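Local coordinates for mannosylglycerate hydrolase MGH1-like glycoside hydrolase domain-containing protein (Thermus thermophilus HB8, PDB 4WVA) that hydrolyses mannosylglycerate, a solute that thermophiles accumulate under osmotic stress, to mannose and glycerate, and can also cleave glucosylglycerate, at residues I39-T44 against A412-F417; V46-A51 against R112-K117; R198-D203 against P346-R351. One frame throughout, in Å; residues are numbered along the deposited sequence. Where two conformers were deposited one is given.

Contact 1 (I39-T44 against A412-F417); sequences IALGWT and AALALF
Helices 33-43 and 409-418, from near the opposite ends of the chain, cross at 47° in a buried part of the (alpha/alpha)6 barrel fold, the axes of their short segments only 7.3 Å apart. The smallest residues make the tight spot. Gly42 CA lies 3.3 Å from Ala413 O, and Ala413 CB comes to 3.6 Å from Ile39 CA. A beta-carbon on Gly42 would collide with that of Ala413, so glycine facing alanine lets backbone pack on backbone. One turn further along, Phe417 brings CD1 to 3.4 Å from Leu41 O. Phe417 CG is anti to the backbone N (chi1 -167°), which swings the ring across Leu41. Leu41 CB sits over one face of the ring, 4.1 Å from its centroid, in a CH-pi contact, while Thr44 OG1 is in plane at the ring edge. Thr44 OG1 turns back on its own segment and donates to Leu41 O over 2.6 Å, so a buried polar group is satisfied locally. An alanine in place of Phe417 would remove the ring and its CH-pi contact with Leu41, and would probably disturb the edge-to-face packing on Tyr113. Packing is looser at the flanks, although these too are buried: Leu41 CD1 stands 4.3 Å from Leu414 CD2, and Leu416 CD1 merely approaches Gly42 O. Arg5, from the N-terminal helix, and Arg420, at the C terminus, bind backbone oxygens of Leu416 and Phe417. With apolar side chains and bare backbone doing the joining, the crossing depends on close complementarity of shape rather than on directional bonds between the helices.

Contact 2 (V46-A51 against R112-K117); sequences VDWERA and RYLYEK
Within the (alpha/alpha)6 barrel, the start of helix 48-62 packs against the C-terminal turn of helix 107-117, and Trp48 carries most of the contact. From CB its side chain leaves with CG anti to the carbonyl carbon (chi1 -74°), and the indole, its plane about perpendicular to that of CA, CB and CG (chi2 88°), reaches the other helix with its six-membered ring. Trp48 CZ2 passes 3.7 Å from Lys117 O, which lies over one face of the indole, toward the rim. CZ3 meets Leu114 CD2 at 3.9 Å. At the tip, Trp48 CH2 comes nearest to Lys117 O, at 3.6 Å, and touches Lys117 CB at 3.7 Å and Tyr113 CE2 at 4.0 Å, so a large flat residue can span a leucine, a tyrosine and a helix end at once. Lys117 serves with its backbone and the root of its side chain; its NZ goes off to a salt bridge with Glu280 of the second subunit. One residue before Trp48, Asp47 caps the helix, OD1 accepting from Arg50 N through its anti lone pair, a role that suits a short carboxylate. On the far helix Arg112 and Glu116 form a salt bridge, NE to OE2 at 2.8 Å, with the oxygen in the guanidinium plane. Small Ala51 lets Leu114 close in with both methyls: CD2 lies 4.0 Å from Ala51 CB, and CD1 4.0 Å from Ala51 O.

Contact 3 (R198-D203 against P346-R351); sequences RPRKED and PGRYWR
Segment 346-351 folds into a type II' beta turn from Arg348 to Arg351, closed by a backbone bond and with Tyr349 at a positive phi of 67°, where glycine is usual, while the extended chain at Arg198 passes with its CA 5.7 Å from that of Arg348. The Arg348 side chain, bent at chi3, turns the edge of its guanidinium to Arg198: NH1 donates in plane to Arg198 O at 2.9 Å, almost along the C=O axis. Arg200 crosses above it with an extended chain, Arg348 NH2 lying over the centre of its guanidinium, the two planes 34° apart. Arg200 NH2 and Arg348 NH2, like charges 3.5 Å apart, would repel, but both side chains also form salt bridges with Glu345 OE1, which probably offsets the cost. Arg200 is the N-cap of helix 201-216; its backbone N donates to Asp203 OD2, through that oxygen's anti lone pair. Both loops line the probable substrate site of this GH63 (alpha/alpha)6 barrel, with Arg198, Tyr349 and Trp350 its likely binding residues. The Arg198 guanidinium makes an off-centre cation-pi contact with Tyr349, CZ 4.6 Å from the ring centroid, and is held by a salt bridge from NE to Asp189 and a hydrogen bond between NH1 and Tyr28 OH. Rigid Pro199 packs its CD 3.6 Å from Tyr349 CD2. Tyr349 OH hydrogen-bonds to Asp165, the probable proton donor, and to the amine of bound Tris.

How the contacts relate
Followed from the N terminus, the chain enters contact 1 with helix 33-43 and closes it only at helix 409-418, so nearly the whole protein lies in the loop between. Directly after helix 33-43, helix 48-62 opens contact 2, which closes early, at helix 107-117. Contact 3 comes later, joining the lead-in to helix 201-216 to the loop before helix 356-368. Contacts 2 and 3 therefore follow in series, both nested inside contact 1, and none cross. Contacts 1 and 2 touch, Thr44 CG2 meeting Leu114 CD2 and Phe417 meeting Tyr113, and form one continuous helix packing; contact 3 lies about 35 Å from contact 2, centre to centre, among the pocket loops.

Contact 1 (I39-T44 against A412-F417)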
loop_
_atom_site.group_PDB
_atom_site.type_symbol
_atom_site.label_atom_id
_atom_site.label_comp_id
_atom_site.label_asym_id
_atom_site.label_seq_id
_atom_site.Cartn_x
_atom_site.Cartn_y
_atom_site.Cartn_z
ATOM N N ILE A 39 0.468 -8.705 29.111
ATOM C CA ILE A 39 1.144 -8.846 30.397
ATOM C C ILE A 39 2.630 -9.121 30.229
ATOM O O ILE A 39 3.436 -8.576 30.970
ATOM C CB ILE A 39 0.448 -9.912 31.275
ATOM C CG1 ILE A 39 -0.946 -9.426 31.685
ATOM C CG2 ILE A 39 1.320 -10.319 32.465
ATOM C CD1 ILE A 39 -1.852 -10.547 32.167
ATOM N N ALA A 40 2.995 -9.958 29.252
ATOM C CA ALA A 40 4.403 -10.229 28.954
ATOM C C ALA A 40 5.225 -8.964 28.714
ATOM O O ALA A 40 6.381 -8.883 29.130
ATOM C CB ALA A 40 4.526 -11.206 27.779
ATOM N N LEU A 41 4.632 -7.954 28.073
ATOM C CA LEU A 41 5.311 -6.661 27.896
ATOM C C LEU A 41 5.643 -6.002 29.231
ATOM O O LEU A 41 6.720 -5.396 29.383
ATOM C CB LEU A 41 4.467 -5.723 27.032
ATOM C CG LEU A 41 4.271 -6.150 25.571
ATOM C CD1 LEU A 41 3.282 -5.237 24.841
ATOM C CD2 LEU A 41 5.607 -6.204 24.844
ATOM N N GLY A 42 4.743 -6.134 30.205
ATOM C CA GLY A 42 5.001 -5.631 31.544
ATOM C C GLY A 42 6.156 -6.352 32.216
ATOM O O GLY A 42 7.003 -5.724 32.847
ATOM N N TRP A 43 6.199 -7.684 32.075
ATOM C CA TRP A 43 7.260 -8.465 32.692
ATOM C C TRP A 43 8.664 -8.104 32.175
ATOM O O TRP A 43 9.664 -8.323 32.880
ATOM C CB TRP A 43 7.006 -9.973 32.535
ATOM C CG TRP A 43 5.924 -10.500 33.433
ATOM C CD1 TRP A 43 4.746 -11.077 33.047
ATOM C CD2 TRP A 43 5.920 -10.511 34.863
ATOM N NE1 TRP A 43 4.002 -11.434 34.154
ATOM C CE2 TRP A 43 4.708 -11.108 35.278
ATOM C CE3 TRP A 43 6.834 -10.092 35.841
ATOM C CZ2 TRP A 43 4.386 -11.299 36.620
ATOM C CZ3 TRP A 43 6.503 -10.273 37.168
ATOM C CH2 TRP A 43 5.302 -10.877 37.548
ATOM N N THR A 44 8.758 -7.526 30.977
ATOM C CA THR A 44 10.077 -7.104 30.446
ATOM C C THR A 44 10.728 -6.062 31.362
ATOM O O THR A 44 11.943 -5.832 31.280
ATOM C CB THR A 44 10.023 -6.488 29.022
ATOM O OG1 THR A 44 9.311 -5.246 29.046
ATOM C CG2 THR A 44 9.389 -7.424 28.018
ATOM N N ALA A 412 -1.592 -2.730 34.833
ATOM C CA ALA A 412 -0.280 -2.674 35.474
ATOM C C ALA A 412 0.842 -2.917 34.479
ATOM O O ALA A 412 1.824 -2.162 34.421
ATOM C CB ALA A 412 -0.212 -3.644 36.638
ATOM N N ALA A 413 0.697 -3.955 33.658
ATOM C CA ALA A 413 1.723 -4.290 32.706
ATOM C C ALA A 413 2.032 -3.158 31.749
ATOM O O ALA A 413 3.189 -2.873 31.453
ATOM C CB ALA A 413 1.323 -5.529 31.906
ATOM N N LEU A 414 0.984 -2.544 31.231
ATOM C CA LEU A 414 1.173 -1.508 30.229
ATOM C C LEU A 414 1.590 -0.184 30.869
ATOM O O LEU A 414 2.325 0.564 30.254
ATOM C CB LEU A 414 -0.067 -1.378 29.338
ATOM C CG LEU A 414 -0.278 -2.579 28.405
ATOM C CD1 LEU A 414 -1.611 -2.496 27.672
ATOM C CD2 LEU A 414 0.851 -2.703 27.391
ATOM N N ALA A 415 1.212 0.068 32.121
ATOM C CA ALA A 415 1.815 1.189 32.870
ATOM C C ALA A 415 3.336 1.058 32.879
ATOM O O ALA A 415 4.048 2.023 32.621
ATOM C CB ALA A 415 1.291 1.229 34.301
ATOM N N LEU A 416 3.829 -0.146 33.171
ATOM C CA LEU A 416 5.258 -0.436 33.196
ATOM C C LEU A 416 5.894 -0.318 31.816
ATOM O O LEU A 416 6.943 0.296 31.656
ATOM C CB LEU A 416 5.489 -1.843 33.766
ATOM C CG LEU A 416 5.351 -1.959 35.269
ATOM C CD1 LEU A 416 5.126 -3.407 35.672
ATOM C CD2 LEU A 416 6.614 -1.410 35.926
ATOM N N PHE A 417 5.268 -0.918 30.809
ATOM C CA PHE A 417 5.816 -0.873 29.474
ATOM C C PHE A 417 5.853 0.554 28.905
ATOM O O PHE A 417 6.868 0.972 28.313
ATOM C CB PHE A 417 5.066 -1.831 28.529
ATOM C CG PHE A 417 5.778 -2.046 27.234
ATOM C CD1 PHE A 417 6.972 -2.745 27.209
ATOM C CD2 PHE A 417 5.275 -1.524 26.054
ATOM C CE1 PHE A 417 7.640 -2.941 26.025
ATOM C CE2 PHE A 417 5.954 -1.706 24.859
ATOM C CZ PHE A 417 7.132 -2.416 24.855
#

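Contact 2 (V46-A51 against R112-K117)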
loop_
_atom_site.group_PDB
_atom_site.type_symbol
_atom_site.label_atom_id
_atom_site.label_comp_id
_atom_site.label_asym_id
_atom_site.label_seq_id
_atom_site.Cartn_x
_atom_site.Cartn_y
_atom_site.Cartn_z
ATOM N N VAL A 46 10.709 -6.299 34.598
ATOM C CA VAL A 46 11.015 -7.015 35.836
ATOM C C VAL A 46 12.042 -8.103 35.580
ATOM O O VAL A 46 13.062 -8.187 36.272
ATOM C CB VAL A 46 9.739 -7.650 36.452
ATOM C CG1 VAL A 46 10.042 -8.402 37.739
ATOM C CG2 VAL A 46 8.692 -6.594 36.734
ATOM N N ASP A 47 11.772 -8.946 34.588
ATOM C CA ASP A 47 12.611 -10.088 34.306
ATOM C C ASP A 47 12.275 -10.623 32.919
ATOM O O ASP A 47 11.170 -11.062 32.701
ATOM C CB ASP A 47 12.358 -11.172 35.352
ATOM C CG ASP A 47 13.281 -12.360 35.194
ATOM O OD1 ASP A 47 12.832 -13.383 34.623
ATOM O OD2 ASP A 47 14.453 -12.265 35.637
ATOM N N TRP A 48 13.239 -10.592 32.007
ATOM C CA TRP A 48 13.005 -11.034 30.613
ATOM C C TRP A 48 12.606 -12.497 30.521
ATOM O O TRP A 48 11.713 -12.842 29.742
ATOM C CB TRP A 48 14.221 -10.763 29.723
ATOM C CG TRP A 48 14.346 -9.339 29.402
ATOM C CD1 TRP A 48 15.012 -8.399 30.133
ATOM C CD2 TRP A 48 13.763 -8.644 28.288
ATOM N NE1 TRP A 48 14.895 -7.170 29.543
ATOM C CE2 TRP A 48 14.111 -7.286 28.425
ATOM C CE3 TRP A 48 12.969 -9.031 27.202
ATOM C CZ2 TRP A 48 13.721 -6.316 27.505
ATOM C CZ3 TRP A 48 12.581 -8.073 26.291
ATOM C CH2 TRP A 48 12.947 -6.719 26.456
ATOM N N GLU A 49 13.234 -13.360 31.320
ATOM C CA GLU A 49 12.849 -14.767 31.302
ATOM C C GLU A 49 11.373 -14.930 31.650
ATOM O O GLU A 49 10.682 -15.739 31.041
ATOM C CB GLU A 49 13.687 -15.632 32.256
ATOM C CG GLU A 49 13.333 -17.132 32.163
ATOM C CD GLU A 49 13.583 -17.735 30.773
ATOM O OE1 GLU A 49 12.616 -18.030 30.005
ATOM O OE2 GLU A 49 14.768 -17.921 30.438
ATOM N N ARG A 50 10.913 -14.166 32.634
ATOM C CA ARG A 50 9.532 -14.221 33.081
ATOM C C ARG A 50 8.559 -13.801 31.980
ATOM O O ARG A 50 7.484 -14.382 31.863
ATOM C CB ARG A 50 9.351 -13.352 34.330
ATOM C CG ARG A 50 7.949 -13.363 34.906
ATOM C CD ARG A 50 7.527 -14.735 35.368
ATOM N NE ARG A 50 6.173 -14.727 35.916
ATOM C CZ ARG A 50 5.054 -14.746 35.188
ATOM N NH1 ARG A 50 5.108 -14.765 33.848
ATOM N NH2 ARG A 50 3.874 -14.770 35.799
ATOM N N ALA A 51 8.954 -12.818 31.163
ATOM C CA ALA A 51 8.150 -12.376 30.022
ATOM C C ALA A 51 7.995 -13.509 29.008
ATOM O O ALA A 51 6.909 -13.788 28.545
ATOM C CB ALA A 51 8.764 -11.147 29.389
ATOM N N ARG A 112 7.828 -10.899 18.687
ATOM C CA ARG A 112 8.840 -10.175 17.905
ATOM C C ARG A 112 9.580 -9.176 18.808
ATOM O O ARG A 112 10.805 -9.049 18.763
ATOM C CB ARG A 112 8.223 -9.449 16.713
ATOM C CG ARG A 112 9.271 -8.650 15.950
ATOM C CD ARG A 112 8.681 -7.871 14.789
ATOM N NE ARG A 112 9.728 -7.112 14.100
ATOM C CZ ARG A 112 9.523 -6.330 13.037
ATOM N NH1 ARG A 112 8.319 -6.180 12.523
ATOM N NH2 ARG A 112 10.546 -5.677 12.490
ATOM N N TYR A 113 8.836 -8.456 19.623
ATOM C CA TYR A 113 9.437 -7.496 20.537
ATOM C C TYR A 113 10.371 -8.179 21.542
ATOM O O TYR A 113 11.521 -7.744 21.738
ATOM C CB TYR A 113 8.383 -6.696 21.309
ATOM C CG TYR A 113 9.031 -5.670 22.179
ATOM C CD1 TYR A 113 9.423 -4.450 21.647
ATOM C CD2 TYR A 113 9.329 -5.944 23.511
ATOM C CE1 TYR A 113 10.055 -3.520 22.428
ATOM C CE2 TYR A 113 9.980 -5.019 24.290
ATOM C CZ TYR A 113 10.324 -3.810 23.743
ATOM O OH TYR A 113 10.963 -2.878 24.528
ATOM N N LEU A 114 9.899 -9.244 22.181
ATOM C CA LEU A 114 10.772 -10.001 23.103
ATOM C C LEU A 114 12.025 -10.494 22.387
ATOM O O LEU A 114 13.139 -10.413 22.929
ATOM C CB LEU A 114 10.045 -11.169 23.749
ATOM C CG LEU A 114 8.804 -10.826 24.579
ATOM C CD1 LEU A 114 8.223 -12.104 25.146
ATOM C CD2 LEU A 114 9.087 -9.801 25.678
ATOM N N TYR A 115 11.842 -10.997 21.168
ATOM C CA TYR A 115 12.963 -11.532 20.407
ATOM C C TYR A 115 14.013 -10.466 20.095
ATOM O O TYR A 115 15.214 -10.683 20.273
ATOM C CB TYR A 115 12.502 -12.229 19.114
ATOM C CG TYR A 115 13.681 -12.667 18.291
ATOM C CD1 TYR A 115 14.543 -13.655 18.765
ATOM C CD2 TYR A 115 13.989 -12.062 17.082
ATOM C CE1 TYR A 115 15.634 -14.060 18.034
ATOM C CE2 TYR A 115 15.095 -12.453 16.344
ATOM C CZ TYR A 115 15.921 -13.460 16.828
ATOM O OH TYR A 115 17.035 -13.881 16.125
ATOM N N GLU A 116 13.559 -9.299 19.655
ATOM C CA GLU A 116 14.487 -8.262 19.192
ATOM C C GLU A 116 15.165 -7.542 20.352
ATOM O O GLU A 116 16.302 -7.060 20.203
ATOM C CB GLU A 116 13.765 -7.245 18.301
ATOM C CG GLU A 116 13.347 -7.816 16.948
ATOM C CD GLU A 116 12.686 -6.795 16.046
ATOM O OE1 GLU A 116 12.418 -5.679 16.523
ATOM O OE2 GLU A 116 12.413 -7.102 14.880
ATOM N N LYS A 117 14.488 -7.461 21.492
ATOM C CA LYS A 117 14.966 -6.611 22.599
ATOM C C LYS A 117 15.546 -7.328 23.816
ATOM O O LYS A 117 16.111 -6.665 24.712
ATOM C CB LYS A 117 13.864 -5.663 23.083
ATOM C CG LYS A 117 13.350 -4.694 22.040
ATOM C CD LYS A 117 14.435 -3.801 21.496
ATOM C CE LYS A 117 13.869 -2.820 20.481
ATOM N NZ LYS A 117 14.865 -1.744 20.266
#

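Contact 3 (R198-D203 against P346-R351)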
loop_
_atom_site.group_PDB
_atom_site.type_symbol
_atom_site.label_atom_id
_atom_site.label_comp_id
_atom_site.label_asym_id
_atom_site.label_seq_id
_atom_site.Cartn_x
_atom_site.Cartn_y
_atom_site.Cartn_z
ATOM N N ARG A 198 -21.011 -4.985 34.085
ATOM C CA ARG A 198 -20.836 -6.257 33.381
ATOM C C ARG A 198 -21.885 -6.477 32.285
ATOM O O ARG A 198 -22.901 -5.771 32.237
ATOM C CB ARG A 198 -20.944 -7.397 34.396
ATOM C CG ARG A 198 -19.828 -7.410 35.433
ATOM C CD ARG A 198 -18.465 -7.774 34.829
ATOM N NE ARG A 198 -18.465 -9.111 34.224
ATOM C CZ ARG A 198 -17.435 -9.641 33.563
ATOM N NH1 ARG A 198 -16.314 -8.940 33.431
ATOM N NH2 ARG A 198 -17.525 -10.866 33.038
ATOM N N PRO A 199 -21.649 -7.474 31.404
ATOM C CA PRO A 199 -22.704 -7.821 30.448
ATOM C C PRO A 199 -23.981 -8.200 31.183
ATOM O O PRO A 199 -23.918 -8.711 32.300
ATOM C CB PRO A 199 -22.142 -9.048 29.718
ATOM C CG PRO A 199 -20.663 -8.951 29.886
ATOM C CD PRO A 199 -20.478 -8.362 31.260
ATOM N N ARG A 200 -25.111 -7.923 30.548
ATOM C CA ARG A 200 -26.418 -8.233 31.133
ATOM C C ARG A 200 -26.786 -9.698 31.013
ATOM O O ARG A 200 -26.128 -10.478 30.333
ATOM C CB ARG A 200 -27.478 -7.390 30.457
ATOM C CG ARG A 200 -27.296 -5.913 30.689
ATOM C CD ARG A 200 -28.393 -5.140 30.002
ATOM N NE ARG A 200 -28.086 -3.713 29.888
ATOM C CZ ARG A 200 -28.720 -2.729 30.518
ATOM N NH1 ARG A 200 -29.739 -2.982 31.334
ATOM N NH2 ARG A 200 -28.350 -1.468 30.313
ATOM N N LYS A 201 -27.872 -10.083 31.678
ATOM C CA LYS A 201 -28.365 -11.445 31.562
ATOM C C LYS A 201 -28.589 -11.880 30.106
ATOM O O LYS A 201 -28.278 -13.008 29.731
ATOM C CB LYS A 201 -29.685 -11.586 32.335
ATOM C CG LYS A 201 -30.345 -12.938 32.130
ATOM C CD LYS A 201 -31.598 -13.077 32.984
ATOM C CE LYS A 201 -32.196 -14.471 32.864
ATOM N NZ LYS A 201 -32.646 -14.776 31.478
ATOM N N GLU A 202 -29.160 -10.991 29.309
ATOM C CA GLU A 202 -29.531 -11.308 27.927
ATOM C C GLU A 202 -28.283 -11.569 27.090
ATOM O O GLU A 202 -28.280 -12.399 26.188
ATOM C CB GLU A 202 -30.331 -10.152 27.323
ATOM C CG GLU A 202 -31.730 -9.962 27.915
ATOM C CD GLU A 202 -31.740 -9.411 29.338
ATOM O OE1 GLU A 202 -30.786 -8.699 29.744
ATOM O OE2 GLU A 202 -32.711 -9.714 30.067
ATOM N N ASP A 203 -27.204 -10.872 27.429
ATOM C CA ASP A 203 -25.895 -11.144 26.813
ATOM C C ASP A 203 -25.377 -12.526 27.187
ATOM O O ASP A 203 -25.085 -13.356 26.317
ATOM C CB ASP A 203 -24.862 -10.102 27.245
ATOM C CG ASP A 203 -25.249 -8.710 26.869
ATOM O OD1 ASP A 203 -25.424 -8.442 25.679
ATOM O OD2 ASP A 203 -25.384 -7.880 27.768
ATOM N N PRO A 346 -21.328 4.681 30.185
ATOM C CA PRO A 346 -19.956 4.975 30.605
ATOM C C PRO A 346 -19.337 4.038 31.639
ATOM O O PRO A 346 -18.125 4.110 31.846
ATOM C CB PRO A 346 -20.047 6.397 31.172
ATOM C CG PRO A 346 -21.479 6.562 31.544
ATOM C CD PRO A 346 -22.252 5.772 30.551
ATOM N N GLY A 347 -20.138 3.186 32.279
ATOM C CA GLY A 347 -19.617 2.215 33.221
ATOM C C GLY A 347 -19.633 0.761 32.781
ATOM O O GLY A 347 -19.032 -0.082 33.467
ATOM N N ARG A 348 -20.296 0.436 31.665
ATOM C CA ARG A 348 -20.590 -0.969 31.367
ATOM C C ARG A 348 -19.638 -1.604 30.355
ATOM O O ARG A 348 -19.990 -1.774 29.181
ATOM C CB ARG A 348 -22.049 -1.192 30.938
ATOM C CG ARG A 348 -22.456 -2.650 31.080
ATOM C CD ARG A 348 -23.836 -2.956 30.550
ATOM N NE ARG A 348 -24.884 -2.321 31.346
ATOM C CZ ARG A 348 -25.421 -2.836 32.453
ATOM N NH1 ARG A 348 -25.026 -4.003 32.959
ATOM N NH2 ARG A 348 -26.375 -2.158 33.073
ATOM N N TYR A 349 -18.434 -1.926 30.832
ATOM C CA TYR A 349 -17.544 -2.893 30.193
ATOM C C TYR A 349 -17.051 -2.346 28.846
ATOM O O TYR A 349 -16.269 -1.403 28.843
ATOM C CB TYR A 349 -18.250 -4.264 30.104
ATOM C CG TYR A 349 -17.388 -5.509 30.064
ATOM C CD1 TYR A 349 -16.155 -5.581 30.705
ATOM C CD2 TYR A 349 -17.855 -6.665 29.460
ATOM C CE1 TYR A 349 -15.402 -6.750 30.699
ATOM C CE2 TYR A 349 -17.115 -7.823 29.452
ATOM C CZ TYR A 349 -15.880 -7.868 30.060
ATOM O OH TYR A 349 -15.141 -9.043 30.051
ATOM N N TRP A 350 -17.490 -2.927 27.725
ATOM C CA TRP A 350 -17.066 -2.450 26.390
ATOM C C TRP A 350 -18.040 -1.512 25.684
ATOM O O TRP A 350 -17.931 -1.292 24.482
ATOM C CB TRP A 350 -16.732 -3.672 25.517
ATOM C CG TRP A 350 -15.511 -4.386 25.960
ATOM C CD1 TRP A 350 -15.447 -5.469 26.751
ATOM C CD2 TRP A 350 -14.161 -4.050 25.627
ATOM N NE1 TRP A 350 -14.147 -5.853 26.947
ATOM C CE2 TRP A 350 -13.332 -4.993 26.260
ATOM C CE3 TRP A 350 -13.579 -3.053 24.842
ATOM C CZ2 TRP A 350 -11.949 -4.966 26.145
ATOM C CZ3 TRP A 350 -12.196 -3.012 24.748
ATOM C CH2 TRP A 350 -11.401 -3.966 25.378
ATOM N N ARG A 351 -18.964 -0.906 26.430
ATOM C CA ARG A 351 -19.965 -0.037 25.856
ATOM C C ARG A 351 -19.719 1.442 26.169
ATOM O O ARG A 351 -20.639 2.245 26.129
ATOM C CB ARG A 351 -21.355 -0.488 26.348
ATOM C CG ARG A 351 -21.594 -1.962 26.071
ATOM C CD ARG A 351 -22.976 -2.413 26.487
ATOM N NE ARG A 351 -24.043 -1.902 25.638
ATOM C CZ ARG A 351 -24.505 -2.489 24.533
ATOM N NH1 ARG A 351 -23.964 -3.609 24.056
ATOM N NH2 ARG A 351 -25.539 -1.934 23.893
#